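PDB 6IPA: aminoacyl-tRNA synthetase-interacting multifunctional protein p43 from Plasmodium vivax, which probably binds tRNA through its C-terminal EMAP II-like domain, the part in this structure, and is thought to associate with aminoacyl-tRNA synthetases. Local coordinates for residues 46-51 with 97-102; 52-57 with 69-74; 126-131 with 196-201; 140-145 with 185-190. One frame throughout, in Å; residues are numbered along the deposited sequence.

Contact 1. Residues 46-51 with 97-102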
loop_
_atom_site.group_PDB
_atom_site.type_symbol
_atom_site.label_atom_id
_atom_site.label_comp_id
_atom_site.label_asym_id
_atom_site.label_seq_id
_atom_site.Cartn_x
_atom_site.Cartn_y
_atom_site.Cartn_z
ATOM N N LEU A 46 -5.592 10.216 2.139
ATOM C CA LEU A 46 -5.267 8.905 1.618
ATOM C C LEU A 46 -6.302 7.896 2.028
ATOM O O LEU A 46 -6.636 7.801 3.182
ATOM C CB LEU A 46 -3.890 8.408 2.141
ATOM C CG LEU A 46 -2.710 9.348 1.969
ATOM C CD1 LEU A 46 -1.435 8.661 2.384
ATOM C CD2 LEU A 46 -2.629 9.843 0.549
ATOM N N ASN A 47 -6.709 7.073 1.061
ATOM C CA ASN A 47 -7.530 5.846 1.305
ATOM C C ASN A 47 -6.709 4.639 1.214
ATOM O O ASN A 47 -6.594 4.116 0.143
ATOM C CB ASN A 47 -8.567 5.685 0.214
ATOM C CG ASN A 47 -9.568 4.646 0.529
ATOM O OD1 ASN A 47 -9.850 4.353 1.690
ATOM N ND2 ASN A 47 -10.169 4.106 -0.503
ATOM N N ILE A 48 -6.134 4.197 2.331
ATOM C CA ILE A 48 -5.291 3.021 2.428
ATOM C C ILE A 48 -6.109 1.819 2.907
ATOM O O ILE A 48 -6.624 1.814 4.016
ATOM C CB ILE A 48 -4.138 3.283 3.423
ATOM C CG1 ILE A 48 -3.147 4.297 2.832
ATOM C CG2 ILE A 48 -3.385 1.993 3.720
ATOM C CD1 ILE A 48 -2.198 4.902 3.851
ATOM N N ILE A 49 -6.224 0.786 2.095
ATOM C CA ILE A 49 -7.117 -0.324 2.416
ATOM C C ILE A 49 -6.419 -1.690 2.268
ATOM O O ILE A 49 -5.463 -1.827 1.514
ATOM C CB ILE A 49 -8.366 -0.253 1.552
ATOM C CG1 ILE A 49 -7.997 -0.269 0.099
ATOM C CG2 ILE A 49 -9.147 1.042 1.833
ATOM C CD1 ILE A 49 -9.200 -0.320 -0.813
ATOM N N VAL A 50 -6.912 -2.685 2.994
ATOM C CA VAL A 50 -6.355 -4.005 2.955
ATOM C C VAL A 50 -6.931 -4.770 1.791
ATOM O O VAL A 50 -8.147 -4.777 1.576
ATOM C CB VAL A 50 -6.603 -4.804 4.219
ATOM C CG1 VAL A 50 -6.281 -3.972 5.449
ATOM C CG2 VAL A 50 -8.029 -5.237 4.297
ATOM N N GLY A 51 -6.030 -5.381 1.038
ATOM C CA GLY A 51 -6.415 -6.343 0.023
ATOM C C GLY A 51 -5.720 -7.692 0.175
ATOM O O GLY A 51 -4.704 -7.827 0.847
ATOM N N TYR A 97 -2.164 -10.608 2.606
ATOM C CA TYR A 97 -3.042 -9.476 2.895
ATOM C C TYR A 97 -2.131 -8.261 2.866
ATOM O O TYR A 97 -1.174 -8.184 3.640
ATOM C CB TYR A 97 -3.752 -9.648 4.279
ATOM C CG TYR A 97 -4.945 -10.587 4.218
ATOM C CD1 TYR A 97 -6.206 -10.123 3.891
ATOM C CD2 TYR A 97 -4.798 -11.945 4.453
ATOM C CE1 TYR A 97 -7.297 -10.983 3.815
ATOM C CE2 TYR A 97 -5.863 -12.817 4.367
ATOM C CZ TYR A 97 -7.112 -12.331 4.045
ATOM O OH TYR A 97 -8.176 -13.201 3.987
ATOM N N VAL A 98 -2.405 -7.313 1.969
ATOM C CA VAL A 98 -1.486 -6.186 1.811
ATOM C C VAL A 98 -2.256 -4.909 2.044
ATOM O O VAL A 98 -3.498 -4.954 2.196
ATOM C CB VAL A 98 -0.798 -6.198 0.448
ATOM C CG1 VAL A 98 0.077 -7.421 0.346
ATOM C CG2 VAL A 98 -1.813 -6.198 -0.680
ATOM N N LEU A 99 -1.503 -3.798 2.126
ATOM C CA LEU A 99 -2.075 -2.451 2.262
ATOM C C LEU A 99 -2.022 -1.708 0.964
ATOM O O LEU A 99 -0.953 -1.358 0.488
ATOM C CB LEU A 99 -1.326 -1.657 3.311
ATOM C CG LEU A 99 -1.446 -2.256 4.733
ATOM C CD1 LEU A 99 -1.269 -1.139 5.772
ATOM C CD2 LEU A 99 -2.751 -3.003 5.007
ATOM N N VAL A 100 -3.188 -1.472 0.384
ATOM C CA VAL A 100 -3.266 -0.768 -0.900
ATOM C C VAL A 100 -3.692 0.672 -0.719
ATOM O O VAL A 100 -4.749 0.912 -0.134
ATOM C CB VAL A 100 -4.292 -1.465 -1.841
ATOM C CG1 VAL A 100 -4.383 -0.735 -3.169
ATOM C CG2 VAL A 100 -3.886 -2.915 -2.064
ATOM N N LEU A 101 -2.892 1.609 -1.236
ATOM C CA LEU A 101 -3.320 3.004 -1.485
ATOM C C LEU A 101 -4.295 3.016 -2.663
ATOM O O LEU A 101 -3.913 3.165 -3.829
ATOM C CB LEU A 101 -2.125 3.946 -1.758
ATOM C CG LEU A 101 -2.475 5.405 -2.086
ATOM C CD1 LEU A 101 -3.290 6.018 -0.972
ATOM C CD2 LEU A 101 -1.250 6.304 -2.305
ATOM N N ALA A 102 -5.578 2.903 -2.344
ATOM C CA ALA A 102 -6.640 2.720 -3.348
ATOM C C ALA A 102 -7.016 3.891 -4.236
ATOM O O ALA A 102 -7.548 3.696 -5.323
ATOM C CB ALA A 102 -7.883 2.221 -2.632
#
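Ile49 with Val100 and Gly51 with Val98 are the hydrogen-bonded pairs of two antiparallel strands, 48-51 and 97-101, whose axes approach to 4.4 Å, with their N-to-C directions 146° apart. Each pair makes two backbone bonds, Val100 N to Ile49 O at 2.6 Å being one of the shortest. Beyond the strand pairing, Ala102 N adds a more bent bond to Asn47 O, 2.9 Å away. Ile49 has CG1 between the backbone N and the carbonyl carbon (chi1 57°), and its CD1 lies 3.4 Å from Ala102 CB. Ile48, Val50, Leu99 and Leu101 occupy the face of the sheet opposite to that of Ile49 and Val100. There Leu101 CD1 meets Leu46 CB at 4.0 Å and Ile48 CG1 at 4.2 Å. Further on, Val50 CG1 touches Leu99 CD2 at 3.7 Å, the two side chains crossing at a slant. This buried pairing belongs to the OB-type barrel of the putative tRNA-binding domain. Helix 165-169 covers Leu46 and Leu101 through Phe166, strand 185-189 lays Trp187 on Ile48 and Leu99, and Leu99 and Leu101 bond onward through their backbones to Leu119 and Met117.

Contact 2. Residues 52-57 with 69-74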
loop_
_atom_site.group_PDB
_atom_site.type_symbol
_atom_site.label_atom_id
_atom_site.label_comp_id
_atom_site.label_asym_id
_atom_site.label_seq_id
_atom_site.Cartn_x
_atom_site.Cartn_y
_atom_site.Cartn_z
ATOM N N TYR A 52 -6.302 -8.691 -0.455
ATOM C CA TYR A 52 -5.743 -10.055 -0.542
ATOM C C TYR A 52 -5.180 -10.215 -1.924
ATOM O O TYR A 52 -5.916 -10.062 -2.907
ATOM C CB TYR A 52 -6.860 -11.068 -0.412
ATOM C CG TYR A 52 -6.414 -12.502 -0.352
ATOM C CD1 TYR A 52 -5.482 -12.916 0.588
ATOM C CD2 TYR A 52 -6.958 -13.464 -1.206
ATOM C CE1 TYR A 52 -5.079 -14.241 0.662
ATOM C CE2 TYR A 52 -6.589 -14.789 -1.118
ATOM C CZ TYR A 52 -5.640 -15.171 -0.183
ATOM O OH TYR A 52 -5.198 -16.463 -0.089
ATOM N N VAL A 53 -3.879 -10.521 -2.000
ATOM C CA VAL A 53 -3.224 -10.764 -3.286
ATOM C C VAL A 53 -3.675 -12.127 -3.863
ATOM O O VAL A 53 -3.236 -13.183 -3.404
ATOM C CB VAL A 53 -1.688 -10.758 -3.121
ATOM C CG1 VAL A 53 -1.029 -11.038 -4.442
ATOM C CG2 VAL A 53 -1.199 -9.417 -2.534
ATOM N N GLU A 54 -4.565 -12.110 -4.845
ATOM C CA GLU A 54 -4.992 -13.347 -5.498
ATOM C C GLU A 54 -3.944 -14.018 -6.395
ATOM O O GLU A 54 -3.824 -15.230 -6.366
ATOM C CB GLU A 54 -6.221 -13.057 -6.320
ATOM C CG GLU A 54 -7.422 -12.823 -5.431
ATOM C CD GLU A 54 -8.682 -12.702 -6.222
ATOM O OE1 GLU A 54 -8.575 -12.577 -7.461
ATOM O OE2 GLU A 54 -9.762 -12.697 -5.589
ATOM N N GLU A 55 -3.220 -13.230 -7.192
ATOM C CA GLU A 55 -2.298 -13.727 -8.239
ATOM C C GLU A 55 -1.066 -12.847 -8.398
ATOM O O GLU A 55 -1.179 -11.619 -8.401
ATOM C CB GLU A 55 -2.956 -13.778 -9.614
ATOM C CG GLU A 55 -3.757 -15.024 -9.923
ATOM C CD GLU A 55 -4.299 -15.044 -11.354
ATOM O OE1 GLU A 55 -3.498 -15.035 -12.343
ATOM O OE2 GLU A 55 -5.542 -15.048 -11.491
ATOM N N VAL A 56 0.098 -13.492 -8.558
ATOM C CA VAL A 56 1.319 -12.845 -8.998
ATOM C C VAL A 56 1.662 -13.345 -10.386
ATOM O O VAL A 56 1.715 -14.544 -10.619
ATOM C CB VAL A 56 2.491 -13.188 -8.084
ATOM C CG1 VAL A 56 3.691 -12.308 -8.399
ATOM C CG2 VAL A 56 2.069 -13.015 -6.653
ATOM N N GLU A 57 1.916 -12.419 -11.296
ATOM C CA GLU A 57 2.313 -12.709 -12.666
ATOM C C GLU A 57 3.461 -11.749 -12.966
ATOM O O GLU A 57 3.578 -10.737 -12.278
ATOM C CB GLU A 57 1.108 -12.529 -13.602
ATOM C CG GLU A 57 1.450 -12.154 -15.031
ATOM C CD GLU A 57 0.447 -12.656 -16.054
ATOM O OE1 GLU A 57 -0.659 -13.100 -15.641
ATOM O OE2 GLU A 57 0.804 -12.629 -17.275
ATOM N N LYS A 69 -2.947 -9.214 -8.837
ATOM C CA LYS A 69 -4.400 -9.170 -8.809
ATOM C C LYS A 69 -4.782 -9.148 -7.337
ATOM O O LYS A 69 -4.425 -10.047 -6.585
ATOM C CB LYS A 69 -5.022 -10.358 -9.564
ATOM C CG LYS A 69 -4.818 -10.264 -11.068
ATOM C CD LYS A 69 -5.493 -11.421 -11.797
ATOM C CE LYS A 69 -5.152 -11.450 -13.286
ATOM N NZ LYS A 69 -5.844 -10.325 -13.978
ATOM N N ILE A 70 -5.463 -8.093 -6.914
ATOM C CA ILE A 70 -5.644 -7.894 -5.499
ATOM C C ILE A 70 -7.096 -7.565 -5.186
ATOM O O ILE A 70 -7.671 -6.674 -5.768
ATOM C CB ILE A 70 -4.697 -6.816 -4.964
ATOM C CG1 ILE A 70 -3.271 -6.971 -5.540
ATOM C CG2 ILE A 70 -4.641 -6.947 -3.465
ATOM C CD1 ILE A 70 -2.232 -6.153 -4.788
ATOM N N ASN A 71 -7.705 -8.368 -4.338
ATOM C CA ASN A 71 -9.101 -8.201 -3.933
ATOM C C ASN A 71 -9.103 -7.179 -2.815
ATOM O O ASN A 71 -8.503 -7.425 -1.737
ATOM C CB ASN A 71 -9.625 -9.531 -3.409
ATOM C CG ASN A 71 -10.932 -9.398 -2.719
ATOM O OD1 ASN A 71 -11.500 -8.288 -2.587
ATOM N ND2 ASN A 71 -11.425 -10.514 -2.226
ATOM N N VAL A 72 -9.722 -6.028 -3.073
ATOM C CA VAL A 72 -9.747 -4.953 -2.084
ATOM C C VAL A 72 -11.209 -4.659 -1.689
ATOM O O VAL A 72 -11.530 -3.580 -1.230
ATOM C CB VAL A 72 -9.071 -3.675 -2.574
ATOM C CG1 VAL A 72 -7.575 -3.781 -2.557
ATOM C CG2 VAL A 72 -9.516 -3.355 -3.962
ATOM N N GLY A 73 -12.088 -5.636 -1.860
ATOM C CA GLY A 73 -13.426 -5.569 -1.335
ATOM C C GLY A 73 -14.379 -5.136 -2.383
ATOM O O GLY A 73 -15.546 -5.037 -2.103
ATOM N N GLU A 74 -13.888 -4.900 -3.598
ATOM C CA GLU A 74 -14.727 -4.425 -4.696
ATOM C C GLU A 74 -15.338 -5.574 -5.448
ATOM O O GLU A 74 -15.134 -6.721 -5.108
ATOM C CB GLU A 74 -13.937 -3.489 -5.621
ATOM C CG GLU A 74 -13.395 -2.249 -4.900
ATOM C CD GLU A 74 -12.590 -1.320 -5.810
ATOM O OE1 GLU A 74 -12.151 -1.778 -6.904
ATOM O OE2 GLU A 74 -12.384 -0.127 -5.419
#
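A classic beta bulge, with Glu54 and Glu55 both set against Lys69, interrupts the antiparallel hairpin of strands 48-58 and 66-71 in the OB-type barrel. Glu54 N reaches Lys69 O at 2.7 Å, whereas the bond from Glu55 N to the same oxygen is long and weak; Lys69 N answers to Glu55 O at 3.0 Å. One carbonyl thus receives the amides of two successive residues, and the register shifts by one. Before the bulge the pairing is regular: Tyr52 and Asn71 exchange two backbone bonds, and Val53 and Ile70 form the non-hydrogen-bonded pair between them and the bulge. The side chains of Val53 and Ile70 lie side by side pointing the same way, CG2 of the valine 4.1 Å from CD1 of the isoleucine, and both pack inward on Val98. On the opposite face Glu55 and Lys69 also run alongside each other, Glu55 OE2 resting 3.6 Å from Lys69 CD. The touch is with the aliphatic chain; the ammonium bends off at chi4 (-72°) and makes its salt bridge to Asp79 in the next strand. Glu54 crosses Asn71, with OE2 3.8 Å from Asn71 CB. Where the strand ends, the Asn71 side chain forms an Asx turn: its OD1 accepts from Gly73 N at 2.8 Å, the amide approaching almost in line with the side-chain C=O bond.

Contact 3. Residues 126-131 with 196-201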
loop_
_atom_site.group_PDB
_atom_site.type_symbol
_atom_site.label_atom_id
_atom_site.label_comp_id
_atom_site.label_asym_id
_atom_site.label_seq_id
_atom_site.Cartn_x
_atom_site.Cartn_y
_atom_site.Cartn_z
ATOM N N GLN A 126 17.074 -3.808 1.764
ATOM C CA GLN A 126 15.870 -4.634 2.013
ATOM C C GLN A 126 14.580 -3.868 1.732
ATOM O O GLN A 126 14.475 -2.656 2.044
ATOM C CB GLN A 126 15.803 -5.089 3.473
ATOM C CG GLN A 126 16.941 -5.981 3.959
ATOM C CD GLN A 126 16.929 -6.160 5.474
ATOM O OE1 GLN A 126 16.267 -7.047 6.001
ATOM N NE2 GLN A 126 17.667 -5.304 6.178
ATOM N N ILE A 127 13.587 -4.563 1.173
ATOM C CA ILE A 127 12.231 -4.001 1.129
ATOM C C ILE A 127 11.251 -5.086 1.550
ATOM O O ILE A 127 11.337 -6.193 1.051
ATOM C CB ILE A 127 11.900 -3.389 -0.258
ATOM C CG1 ILE A 127 10.524 -2.678 -0.271
ATOM C CG2 ILE A 127 11.984 -4.440 -1.357
ATOM C CD1 ILE A 127 10.142 -2.107 -1.626
ATOM N N GLU A 128 10.363 -4.807 2.499
ATOM C CA GLU A 128 9.343 -5.772 2.909
ATOM C C GLU A 128 7.957 -5.149 2.823
ATOM O O GLU A 128 7.811 -3.922 2.871
ATOM C CB GLU A 128 9.561 -6.267 4.343
ATOM C CG GLU A 128 10.930 -6.861 4.656
ATOM C CD GLU A 128 11.223 -8.192 3.921
ATOM O OE1 GLU A 128 10.280 -8.989 3.654
ATOM O OE2 GLU A 128 12.419 -8.441 3.625
ATOM N N LEU A 129 6.940 -5.989 2.683
ATOM C CA LEU A 129 5.574 -5.517 2.670
ATOM C C LEU A 129 5.161 -5.068 4.065
ATOM O O LEU A 129 5.627 -5.616 5.061
ATOM C CB LEU A 129 4.628 -6.659 2.315
ATOM C CG LEU A 129 4.683 -7.345 1.002
ATOM C CD1 LEU A 129 3.729 -8.503 1.110
ATOM C CD2 LEU A 129 4.214 -6.440 -0.078
ATOM N N LEU A 130 4.235 -4.116 4.129
ATOM C CA LEU A 130 3.544 -3.779 5.410
ATOM C C LEU A 130 2.493 -4.835 5.547
ATOM O O LEU A 130 1.957 -5.282 4.545
ATOM C CB LEU A 130 2.922 -2.379 5.385
ATOM C CG LEU A 130 3.889 -1.232 5.053
ATOM C CD1 LEU A 130 3.153 0.096 5.027
ATOM C CD2 LEU A 130 5.102 -1.186 6.012
ATOM N N ALA A 131 2.269 -5.301 6.756
ATOM C CA ALA A 131 1.367 -6.416 6.980
ATOM C C ALA A 131 0.312 -6.081 8.057
ATOM O O ALA A 131 0.666 -5.551 9.141
ATOM C CB ALA A 131 2.163 -7.664 7.392
ATOM N N CYS A 196 5.770 -4.435 10.214
ATOM C CA CYS A 196 6.725 -4.585 9.137
ATOM C C CYS A 196 7.875 -5.358 9.699
ATOM O O CYS A 196 8.312 -5.038 10.823
ATOM C CB CYS A 196 7.237 -3.243 8.687
ATOM S SG CYS A 196 8.232 -3.359 7.201
ATOM N N PRO A 197 8.370 -6.376 8.949
ATOM C CA PRO A 197 9.446 -7.221 9.507
ATOM C C PRO A 197 10.772 -6.481 9.751
ATOM O O PRO A 197 11.644 -7.012 10.444
ATOM C CB PRO A 197 9.600 -8.352 8.472
ATOM C CG PRO A 197 8.293 -8.369 7.741
ATOM C CD PRO A 197 7.818 -6.946 7.702
ATOM N N LEU A 198 10.909 -5.279 9.207
ATOM C CA LEU A 198 12.088 -4.456 9.446
ATOM C C LEU A 198 11.933 -3.741 10.781
ATOM O O LEU A 198 10.823 -3.522 11.233
ATOM C CB LEU A 198 12.276 -3.448 8.320
ATOM C CG LEU A 198 12.106 -4.046 6.926
ATOM C CD1 LEU A 198 12.140 -2.965 5.843
ATOM C CD2 LEU A 198 13.144 -5.160 6.710
ATOM N N GLU A 199 13.046 -3.377 11.410
ATOM C CA GLU A 199 13.005 -2.744 12.732
ATOM C C GLU A 199 12.707 -1.269 12.493
ATOM O O GLU A 199 11.695 -0.767 12.952
ATOM C CB GLU A 199 14.303 -2.958 13.547
ATOM C CG GLU A 199 14.934 -4.384 13.516
ATOM C CD GLU A 199 14.157 -5.472 14.281
ATOM O OE1 GLU A 199 13.004 -5.230 14.726
ATOM O OE2 GLU A 199 14.703 -6.592 14.431
ATOM N N GLN A 200 13.576 -0.611 11.731
ATOM C CA GLN A 200 13.374 0.760 11.247
ATOM C C GLN A 200 13.124 0.719 9.734
ATOM O O GLN A 200 13.209 -0.359 9.137
ATOM C CB GLN A 200 14.597 1.629 11.561
ATOM C CG GLN A 200 14.904 1.766 13.053
ATOM C CD GLN A 200 13.776 2.446 13.844
ATOM O OE1 GLN A 200 13.046 3.316 13.312
ATOM N NE2 GLN A 200 13.620 2.048 15.121
ATOM N N GLY A 201 12.787 1.868 9.124
ATOM C CA GLY A 201 12.508 1.922 7.667
ATOM C C GLY A 201 11.607 3.061 7.191
ATOM O O GLY A 201 10.992 3.724 8.000
#
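Leu198, in the loop that leads into strand 201-203, packs on Glu128 and Gln126 of strand 126-129, the second strand of the hairpin 120-123/126-129. Its CD2 comes to 3.5 Å from Glu128 CG, and the leucine and glutamate side chains pass at a slant. The bend of Glu128 at chi2 (-67°) turns CD away from Leu198 CD2; the carboxylate pairs with Lys88 in a salt bridge. Gln126 slides past Leu198 in the opposite direction, with OE1 3.7 Å from the same CD2 methyl. The arrangement is consistent with the EMAP II-like fold, in which a C-terminal extension packs on the OB-type barrel. Pro197 sits at the next step along the hairpin strand, its ring carbon CD 3.8 Å from Glu128 CB and 3.7 Å from Leu129 O. Deeper in, Cys196 has SG anti to its backbone N (chi1 -172°), and the sulfur lies 4.0 Å from Leu130 CD2; both residues also touch Val175 of strand 173-176. The strand and the loop meet through van der Waals contacts, while the backbones bond to others: Cys196 and Glu199 to Gly178, Glu128 to Gly121, and Ala131 to Thr195, the residue just before the loop segment.

Contact 4. Residues 140-145 with 185-190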
loop_
_atom_site.group_PDB
_atom_site.type_symbol
_atom_site.label_atom_id
_atom_site.label_comp_id
_atom_site.label_asym_id
_atom_site.label_seq_id
_atom_site.Cartn_x
_atom_site.Cartn_y
_atom_site.Cartn_z
ATOM N N GLU A 140 -11.263 -2.999 4.442
ATOM C CA GLU A 140 -11.229 -2.061 5.573
ATOM C C GLU A 140 -10.153 -0.963 5.504
ATOM O O GLU A 140 -8.963 -1.181 5.166
ATOM C CB GLU A 140 -11.134 -2.785 6.890
ATOM C CG GLU A 140 -9.742 -3.236 7.228
ATOM C CD GLU A 140 -9.660 -3.900 8.560
ATOM O OE1 GLU A 140 -10.115 -5.063 8.673
ATOM O OE2 GLU A 140 -9.149 -3.217 9.486
ATOM N N ARG A 141 -10.574 0.242 5.862
ATOM C CA ARG A 141 -9.732 1.444 5.761
ATOM C C ARG A 141 -8.791 1.411 6.962
ATOM O O ARG A 141 -9.241 1.173 8.080
ATOM C CB ARG A 141 -10.631 2.709 5.713
ATOM C CG ARG A 141 -9.997 3.908 5.026
ATOM C CD ARG A 141 -10.523 5.233 5.516
ATOM N NE ARG A 141 -9.525 6.289 5.346
ATOM C CZ ARG A 141 -9.756 7.594 5.509
ATOM N NH1 ARG A 141 -10.981 8.015 5.866
ATOM N NH2 ARG A 141 -8.765 8.474 5.303
ATOM N N ILE A 142 -7.486 1.557 6.702
ATOM C CA ILE A 142 -6.461 1.582 7.738
ATOM C C ILE A 142 -6.223 3.046 8.113
ATOM O O ILE A 142 -5.967 3.904 7.232
ATOM C CB ILE A 142 -5.146 1.004 7.196
ATOM C CG1 ILE A 142 -5.321 -0.460 6.673
ATOM C CG2 ILE A 142 -4.020 1.149 8.207
ATOM C CD1 ILE A 142 -5.947 -1.432 7.661
ATOM N N ILE A 143 -6.322 3.338 9.409
ATOM C CA ILE A 143 -6.404 4.710 9.919
ATOM C C ILE A 143 -5.349 4.893 10.989
ATOM O O ILE A 143 -4.911 3.916 11.554
ATOM C CB ILE A 143 -7.796 5.000 10.557
ATOM C CG1 ILE A 143 -8.023 4.178 11.837
ATOM C CG2 ILE A 143 -8.934 4.716 9.584
ATOM C CD1 ILE A 143 -9.211 4.644 12.679
ATOM N N CYS A 144 -4.954 6.121 11.290
ATOM C CA CYS A 144 -4.054 6.373 12.422
ATOM C C CYS A 144 -4.776 6.463 13.760
ATOM O O CYS A 144 -6.012 6.429 13.822
ATOM C CB CYS A 144 -3.272 7.665 12.197
ATOM S SG CYS A 144 -2.347 7.580 10.675
ATOM N N GLU A 145 -4.014 6.677 14.812
ATOM C CA GLU A 145 -4.572 6.853 16.131
ATOM C C GLU A 145 -5.051 8.297 16.188
ATOM O O GLU A 145 -4.406 9.199 15.701
ATOM C CB GLU A 145 -3.565 6.548 17.249
ATOM C CG GLU A 145 -2.211 6.003 16.838
ATOM C CD GLU A 145 -1.414 5.348 17.958
ATOM O OE1 GLU A 145 -0.240 5.659 18.136
ATOM O OE2 GLU A 145 -1.940 4.505 18.666
ATOM N N ALA A 185 1.911 8.763 15.059
ATOM C CA ALA A 185 0.650 8.081 15.213
ATOM C C ALA A 185 0.638 6.798 14.406
ATOM O O ALA A 185 0.735 6.839 13.199
ATOM C CB ALA A 185 -0.486 8.992 14.736
ATOM N N LYS A 186 0.449 5.676 15.084
ATOM C CA LYS A 186 0.474 4.338 14.482
ATOM C C LYS A 186 -0.678 4.035 13.568
ATOM O O LYS A 186 -1.755 4.524 13.782
ATOM C CB LYS A 186 0.455 3.298 15.590
ATOM C CG LYS A 186 1.687 3.378 16.474
ATOM C CD LYS A 186 1.553 2.458 17.656
ATOM C CE LYS A 186 2.862 2.369 18.417
ATOM N NZ LYS A 186 3.047 0.967 18.904
ATOM N N TRP A 187 -0.439 3.196 12.568
ATOM C CA TRP A 187 -1.458 2.759 11.650
ATOM C C TRP A 187 -2.202 1.643 12.297
ATOM O O TRP A 187 -1.563 0.713 12.822
ATOM C CB TRP A 187 -0.833 2.191 10.387
ATOM C CG TRP A 187 -0.184 3.181 9.478
ATOM C CD1 TRP A 187 0.331 4.399 9.804
ATOM C CD2 TRP A 187 0.066 3.002 8.089
ATOM N NE1 TRP A 187 0.882 4.993 8.690
ATOM C CE2 TRP A 187 0.727 4.154 7.627
ATOM C CE3 TRP A 187 -0.190 1.969 7.193
ATOM C CZ2 TRP A 187 1.132 4.299 6.323
ATOM C CZ3 TRP A 187 0.182 2.132 5.899
ATOM C CH2 TRP A 187 0.844 3.297 5.470
ATOM N N LEU A 188 -3.544 1.686 12.196
ATOM C CA LEU A 188 -4.408 0.717 12.884
ATOM C C LEU A 188 -5.358 -0.058 11.950
ATOM O O LEU A 188 -5.876 0.473 11.007
ATOM C CB LEU A 188 -5.229 1.452 13.935
ATOM C CG LEU A 188 -4.734 1.536 15.366
ATOM C CD1 LEU A 188 -3.282 1.983 15.493
ATOM C CD2 LEU A 188 -5.674 2.431 16.153
ATOM N N SER A 189 -5.597 -1.325 12.254
ATOM C CA SER A 189 -6.525 -2.159 11.496
ATOM C C SER A 189 -7.557 -2.576 12.490
ATOM O O SER A 189 -7.446 -2.232 13.675
ATOM C CB SER A 189 -5.837 -3.438 10.999
ATOM O OG SER A 189 -5.779 -4.393 12.066
ATOM N N SER A 190 -8.516 -3.374 12.032
ATOM C CA SER A 190 -9.556 -3.912 12.908
ATOM C C SER A 190 -9.002 -4.896 13.892
ATOM O O SER A 190 -9.695 -5.277 14.828
ATOM C CB SER A 190 -10.699 -4.578 12.106
ATOM O OG SER A 190 -10.280 -5.602 11.205
#
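Ala185, the first residue of strand 185-189, has its CB 4.0 Å from Cys144 CB and equally near Glu145 CG. At Lys186 the backbone N bonds to Glu145 OE1 at 3.1 Å, nearly straight, though the carboxylate is met from above its plane, the donor standing 43° out of it. Glu145 holds its CG almost eclipsed with the backbone N (chi1 -5°), and its side chain runs beside that of Lys186, both pointing the same way. Lys186 NZ stays 5.8 Å from Glu145 OE1 and forms its salt bridge with Glu193. Trp187 turns inward: Ile142 CG2 touches its CB and CE3, the two side chains crossing at about a right angle, and Cys144 SG approaches the five-membered ring obliquely, 4.9 Å from its centroid. Leu119, Ala180, Tyr182 and Ile194 also touch the Trp187 side chain. Here segment 140-145 pairs, briefly and antiparallel, with strand 185-189 in the C-terminal part of the chain, as expected if the extension of an EMAP II-like domain rests against its OB-type barrel. Leu188 N bonds to Ile143 O at 2.7 Å, while the return bond from Ile143 N to Leu188 O is weak. Ser189 brings CB to 3.9 Å from Ile142 CD1, and its OG is engaged by Lys191 N and Gly192 O just after the segment. At Ser190 the Glu140 carboxylate is gripped twice: OG gives its proton to OE1 and the backbone N bonds to OE2, each at 2.6 Å and each on a syn lone pair. Glu140 OE1 also accepts from Asn137 N.

Overall arrangement
Contacts 1 and 2 share strand 48-58, and contact 2 is nested in the loop that contact 1 closes; their centres lie 11 Å apart. Ile49 CD1 meets Val72 CB at 3.8 Å, and the Tyr52 and Tyr97 rings also meet. Contact 4, also 11 Å from contact 1 between centres, is tied to it by a probable hydrogen bond from Ile142 N to Ile48 O and by Ile142 CD1 on Val50 CG1, 3.4 Å apart. Contact 3 encloses contact 4 along the chain and reaches it where Leu130 packs on Trp187. Contacts 1 and 2 belong to the OB-type barrel; contacts 3 and 4 probably tie it to the C-terminal extension.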